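Local structure of extracellular solute-binding protein family 1 (Arthrobacter chlorophenolicus, 4R2F) at residues G93-F107 against I308-P320. The protein probably serves as the extracellular sugar-binding component of a bacterial transporter, and holds the disaccharide laminaribiose in its pocket. Numbering follows the deposited sequence. Where two conformers were deposited one is given.
With BGC (beta-D-glucopyranose), chain B.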
# COMPACT_ATOMS: atom_id res chain seq x y z
N GLY A 93 3.80 22.74 6.54
CA GLY A 93 3.02 21.52 6.36
C GLY A 93 1.55 21.71 6.71
O GLY A 93 1.13 22.80 7.14
N PRO A 94 0.76 20.63 6.54
CA PRO A 94 -0.67 20.71 6.75
C PRO A 94 -1.07 20.54 8.21
O PRO A 94 -0.24 20.17 9.07
CB PRO A 94 -1.17 19.52 5.94
CG PRO A 94 -0.11 18.50 6.19
CD PRO A 94 1.18 19.27 6.19
N ALA A 95 -2.36 20.78 8.49
CA ALA A 95 -2.95 20.47 9.79
C ALA A 95 -3.30 18.97 9.91
O ALA A 95 -3.19 18.37 10.99
CB ALA A 95 -4.21 21.31 10.00
N VAL A 96 -3.75 18.41 8.79
CA VAL A 96 -4.21 17.04 8.69
C VAL A 96 -3.76 16.46 7.36
O VAL A 96 -3.72 17.15 6.34
CB VAL A 96 -5.75 16.96 8.68
CG1 VAL A 96 -6.23 15.52 8.69
CG2 VAL A 96 -6.34 17.74 9.84
N SER A 97 -3.46 15.16 7.36
CA SER A 97 -3.11 14.49 6.12
C SER A 97 -3.33 12.99 6.13
O SER A 97 -3.40 12.33 7.19
CB SER A 97 -1.64 14.77 5.74
OG SER A 97 -0.73 13.86 6.33
N THR A 98 -3.44 12.46 4.92
CA THR A 98 -3.13 11.07 4.66
C THR A 98 -1.67 11.02 4.21
O THR A 98 -0.94 12.02 4.30
CB THR A 98 -4.04 10.46 3.58
OG1 THR A 98 -3.84 11.14 2.32
CG2 THR A 98 -5.45 10.59 4.00
N GLY A 99 -1.20 9.87 3.79
CA GLY A 99 0.19 9.76 3.35
C GLY A 99 0.67 8.36 3.55
O GLY A 99 -0.11 7.41 3.45
N GLY A 100 1.95 8.23 3.85
CA GLY A 100 2.55 6.94 4.01
C GLY A 100 1.90 6.15 5.13
O GLY A 100 1.39 6.72 6.10
N GLY A 101 1.92 4.83 4.99
CA GLY A 101 1.33 3.93 5.99
C GLY A 101 1.88 4.09 7.39
O GLY A 101 1.16 3.87 8.34
N PHE A 102 3.16 4.47 7.50
CA PHE A 102 3.85 4.58 8.81
C PHE A 102 4.41 5.93 9.14
O PHE A 102 5.00 6.10 10.17
CB PHE A 102 4.97 3.53 8.86
CG PHE A 102 4.53 2.19 8.31
CD1 PHE A 102 3.65 1.41 9.03
CD2 PHE A 102 4.91 1.80 7.05
CE1 PHE A 102 3.21 0.21 8.52
CE2 PHE A 102 4.48 0.60 6.53
CZ PHE A 102 3.63 -0.19 7.27
N GLN A 103 4.20 6.88 8.24
CA GLN A 103 4.60 8.27 8.37
C GLN A 103 4.23 8.92 9.74
O GLN A 103 5.02 9.63 10.35
CB GLN A 103 3.89 8.97 7.20
CG GLN A 103 3.90 10.46 7.13
CD GLN A 103 3.37 10.91 5.77
OE1 GLN A 103 3.76 10.38 4.74
NE2 GLN A 103 2.49 11.90 5.78
N ALA A 104 3.04 8.64 10.24
CA ALA A 104 2.61 9.18 11.52
C ALA A 104 3.57 8.79 12.67
O ALA A 104 3.75 9.55 13.61
CB ALA A 104 1.21 8.70 11.81
N PHE A 105 4.19 7.61 12.61
CA PHE A 105 5.12 7.21 13.66
C PHE A 105 6.43 8.02 13.63
O PHE A 105 6.99 8.30 14.67
CB PHE A 105 5.42 5.71 13.63
CG PHE A 105 4.23 4.84 13.95
CD1 PHE A 105 3.91 4.55 15.26
CD2 PHE A 105 3.39 4.37 12.94
CE1 PHE A 105 2.80 3.77 15.55
CE2 PHE A 105 2.29 3.59 13.22
CZ PHE A 105 1.99 3.29 14.52
N GLN A 106 6.91 8.37 12.44
CA GLN A 106 8.10 9.19 12.29
C GLN A 106 7.81 10.55 12.86
O GLN A 106 8.60 11.08 13.64
CB GLN A 106 8.50 9.36 10.82
CG GLN A 106 9.83 10.06 10.63
CD GLN A 106 10.93 9.47 11.51
OE1 GLN A 106 11.66 10.19 12.19
NE2 GLN A 106 11.05 8.14 11.50
N PHE A 107 6.67 11.13 12.51
CA PHE A 107 6.39 12.50 12.97
C PHE A 107 6.06 12.54 14.44
O PHE A 107 6.28 13.54 15.13
CB PHE A 107 5.34 13.20 12.08
CG PHE A 107 5.81 13.42 10.68
CD1 PHE A 107 7.00 14.10 10.44
CD2 PHE A 107 5.09 12.94 9.58
CE1 PHE A 107 7.48 14.29 9.16
CE2 PHE A 107 5.57 13.11 8.30
CZ PHE A 107 6.76 13.79 8.08
N ILE A 308 -0.13 -6.05 3.27
CA ILE A 308 -1.14 -5.05 3.59
C ILE A 308 -0.53 -3.82 4.28
O ILE A 308 0.44 -3.94 5.03
CB ILE A 308 -2.27 -5.68 4.43
CG1 ILE A 308 -3.58 -4.89 4.30
CG2 ILE A 308 -1.87 -5.84 5.90
CD1 ILE A 308 -4.76 -5.68 4.87
N PHE A 309 -1.11 -2.64 3.97
CA PHE A 309 -0.73 -1.34 4.54
C PHE A 309 -1.91 -0.80 5.34
O PHE A 309 -3.00 -0.62 4.81
CB PHE A 309 -0.33 -0.34 3.46
CG PHE A 309 0.87 -0.75 2.69
CD1 PHE A 309 0.74 -1.61 1.61
CD2 PHE A 309 2.14 -0.34 3.07
CE1 PHE A 309 1.85 -2.05 0.89
CE2 PHE A 309 3.26 -0.76 2.36
CZ PHE A 309 3.11 -1.63 1.28
N PRO A 310 -1.69 -0.54 6.64
CA PRO A 310 -2.70 0.04 7.51
C PRO A 310 -2.74 1.54 7.39
O PRO A 310 -2.22 2.26 8.26
CB PRO A 310 -2.21 -0.38 8.89
CG PRO A 310 -0.73 -0.36 8.78
CD PRO A 310 -0.42 -0.79 7.36
N ASN A 311 -3.33 2.05 6.33
CA ASN A 311 -3.31 3.49 6.10
C ASN A 311 -4.19 4.26 7.05
O ASN A 311 -5.22 3.77 7.53
CB ASN A 311 -3.65 3.81 4.66
CG ASN A 311 -2.55 3.40 3.71
OD1 ASN A 311 -1.38 3.68 3.96
ND2 ASN A 311 -2.90 2.70 2.64
N ASN A 312 -3.79 5.50 7.29
CA ASN A 312 -4.32 6.26 8.42
C ASN A 312 -4.30 7.76 8.15
O ASN A 312 -3.59 8.25 7.27
CB ASN A 312 -3.49 5.93 9.68
CG ASN A 312 -1.99 6.06 9.45
OD1 ASN A 312 -1.29 5.07 9.09
ND2 ASN A 312 -1.49 7.26 9.63
N ILE A 313 -5.16 8.46 8.88
CA ILE A 313 -5.26 9.90 8.83
C ILE A 313 -4.62 10.43 10.07
O ILE A 313 -4.93 9.99 11.19
CB ILE A 313 -6.73 10.40 8.79
CG1 ILE A 313 -7.46 9.77 7.61
CG2 ILE A 313 -6.80 11.92 8.67
CD1 ILE A 313 -8.89 10.25 7.45
N MET A 314 -3.79 11.45 9.87
CA MET A 314 -2.95 11.98 10.90
C MET A 314 -3.12 13.48 11.03
O MET A 314 -3.46 14.19 10.08
CB MET A 314 -1.47 11.58 10.65
CG MET A 314 -0.76 12.15 9.46
SD MET A 314 0.64 11.15 8.94
CE MET A 314 -0.20 10.02 7.85
N MET A 315 -2.97 13.95 12.25
CA MET A 315 -3.08 15.36 12.57
C MET A 315 -1.69 15.85 13.02
O MET A 315 -0.91 15.05 13.54
CB MET A 315 -4.12 15.56 13.71
CG MET A 315 -5.57 15.34 13.36
SD MET A 315 -6.73 15.68 14.70
CE MET A 315 -6.22 14.42 15.82
N TYR A 316 -1.40 17.13 12.83
CA TYR A 316 -0.10 17.72 13.11
C TYR A 316 -0.19 18.88 14.09
O TYR A 316 -1.23 19.54 14.16
CB TYR A 316 0.52 18.28 11.83
CG TYR A 316 0.78 17.23 10.76
CD1 TYR A 316 -0.24 16.77 9.95
CD2 TYR A 316 2.04 16.72 10.58
CE1 TYR A 316 -0.01 15.82 8.97
CE2 TYR A 316 2.29 15.77 9.61
CZ TYR A 316 1.27 15.32 8.79
OH TYR A 316 1.55 14.39 7.80
N THR A 317 0.90 19.16 14.80
CA THR A 317 0.94 20.26 15.76
C THR A 317 0.78 21.62 15.10
O THR A 317 0.27 22.54 15.72
CB THR A 317 2.22 20.27 16.61
OG1 THR A 317 3.36 20.28 15.75
CG2 THR A 317 2.28 19.05 17.56
N ASN A 318 1.22 21.74 13.85
CA ASN A 318 1.07 22.99 13.13
C ASN A 318 -0.33 23.13 12.57
O ASN A 318 -0.58 22.81 11.41
CB ASN A 318 2.09 23.09 11.99
CG ASN A 318 2.04 24.45 11.29
OD1 ASN A 318 1.34 25.35 11.73
ND2 ASN A 318 2.75 24.57 10.18
N THR A 319 -1.23 23.59 13.43
CA THR A 319 -2.64 23.79 13.07
C THR A 319 -3.05 25.13 13.65
O THR A 319 -2.56 25.51 14.71
CB THR A 319 -3.57 22.67 13.63
OG1 THR A 319 -4.96 22.99 13.39
CG2 THR A 319 -3.38 22.47 15.13
N PRO A 320 -3.93 25.84 12.97
CA PRO A 320 -4.46 27.07 13.56
C PRO A 320 -5.38 26.76 14.73
O PRO A 320 -5.57 27.61 15.58
CB PRO A 320 -5.26 27.70 12.41
CG PRO A 320 -5.62 26.56 11.54
CD PRO A 320 -4.42 25.66 11.59
C2 BGC B . 0.63 2.38 0.56
C3 BGC B . 1.20 3.21 1.71
C4 BGC B . 2.71 3.33 1.57
C5 BGC B . 3.06 3.89 0.20
C6 BGC B . 4.58 3.91 -0.04
C1 BGC B . 1.00 3.11 -0.71
O2 BGC B . -0.78 2.23 0.68
O3 BGC B . 0.88 2.61 2.97
O4 BGC B . 3.21 4.24 2.54
O5 BGC B . 2.44 3.11 -0.83
O6 BGC B . 5.16 2.59 -0.04
O HOH W 1 4.21 22.26 9.43
O HOH W 2 -0.72 23.71 8.79
O HOH W 3 -3.12 7.53 4.60
O HOH W 4 -1.35 5.88 5.65
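Ser97 and Met314 form an antiparallel hydrogen-bonded pair, the amide of Met314 reaching Ser97 O at 2.8 Å and that of Ser97 returning to Met314 O; Tyr316 N adds a bond to Ala95 O. On the sheet face that carries Ser97 and Met314, the Tyr316 hydroxyl donates to Ser97 OG (2.8 Å), which itself donates to Thr98 O, while Gln103 NE2 approaches that hydroxyl in a weak bond. Replacing Tyr316 by a phenylalanine would probably leave Ser97 OG without its donor and the Gln103 amide less firmly placed. Short strand 96-97 joins strand 40-44 to the long strand 306-316 in the central sheet of one lobe of this solute-binding fold; the loop after it and the start of segment 308-320 both reach the sugar. There Gly101 N donates to BGC O4 (2.8 Å), and Asn311 spans two hydroxyls, OD1 accepting from O3 and ND2 donating to O2 (2.9 Å). BGC C2 lies over one face of the Phe309 ring, offset toward its rim. Apolar packing fills in between: Met314, its CG between the backbone N and the carbonyl carbon (chi1 67°), brings SD to 3.8 Å from Ala104 CB, Phe107 meets the Tyr316 ring obliquely, and Val96 CG1 touches Ile313 CG2 (3.6 Å). Beyond the strands, two waters bridge Gly93 to Asn318.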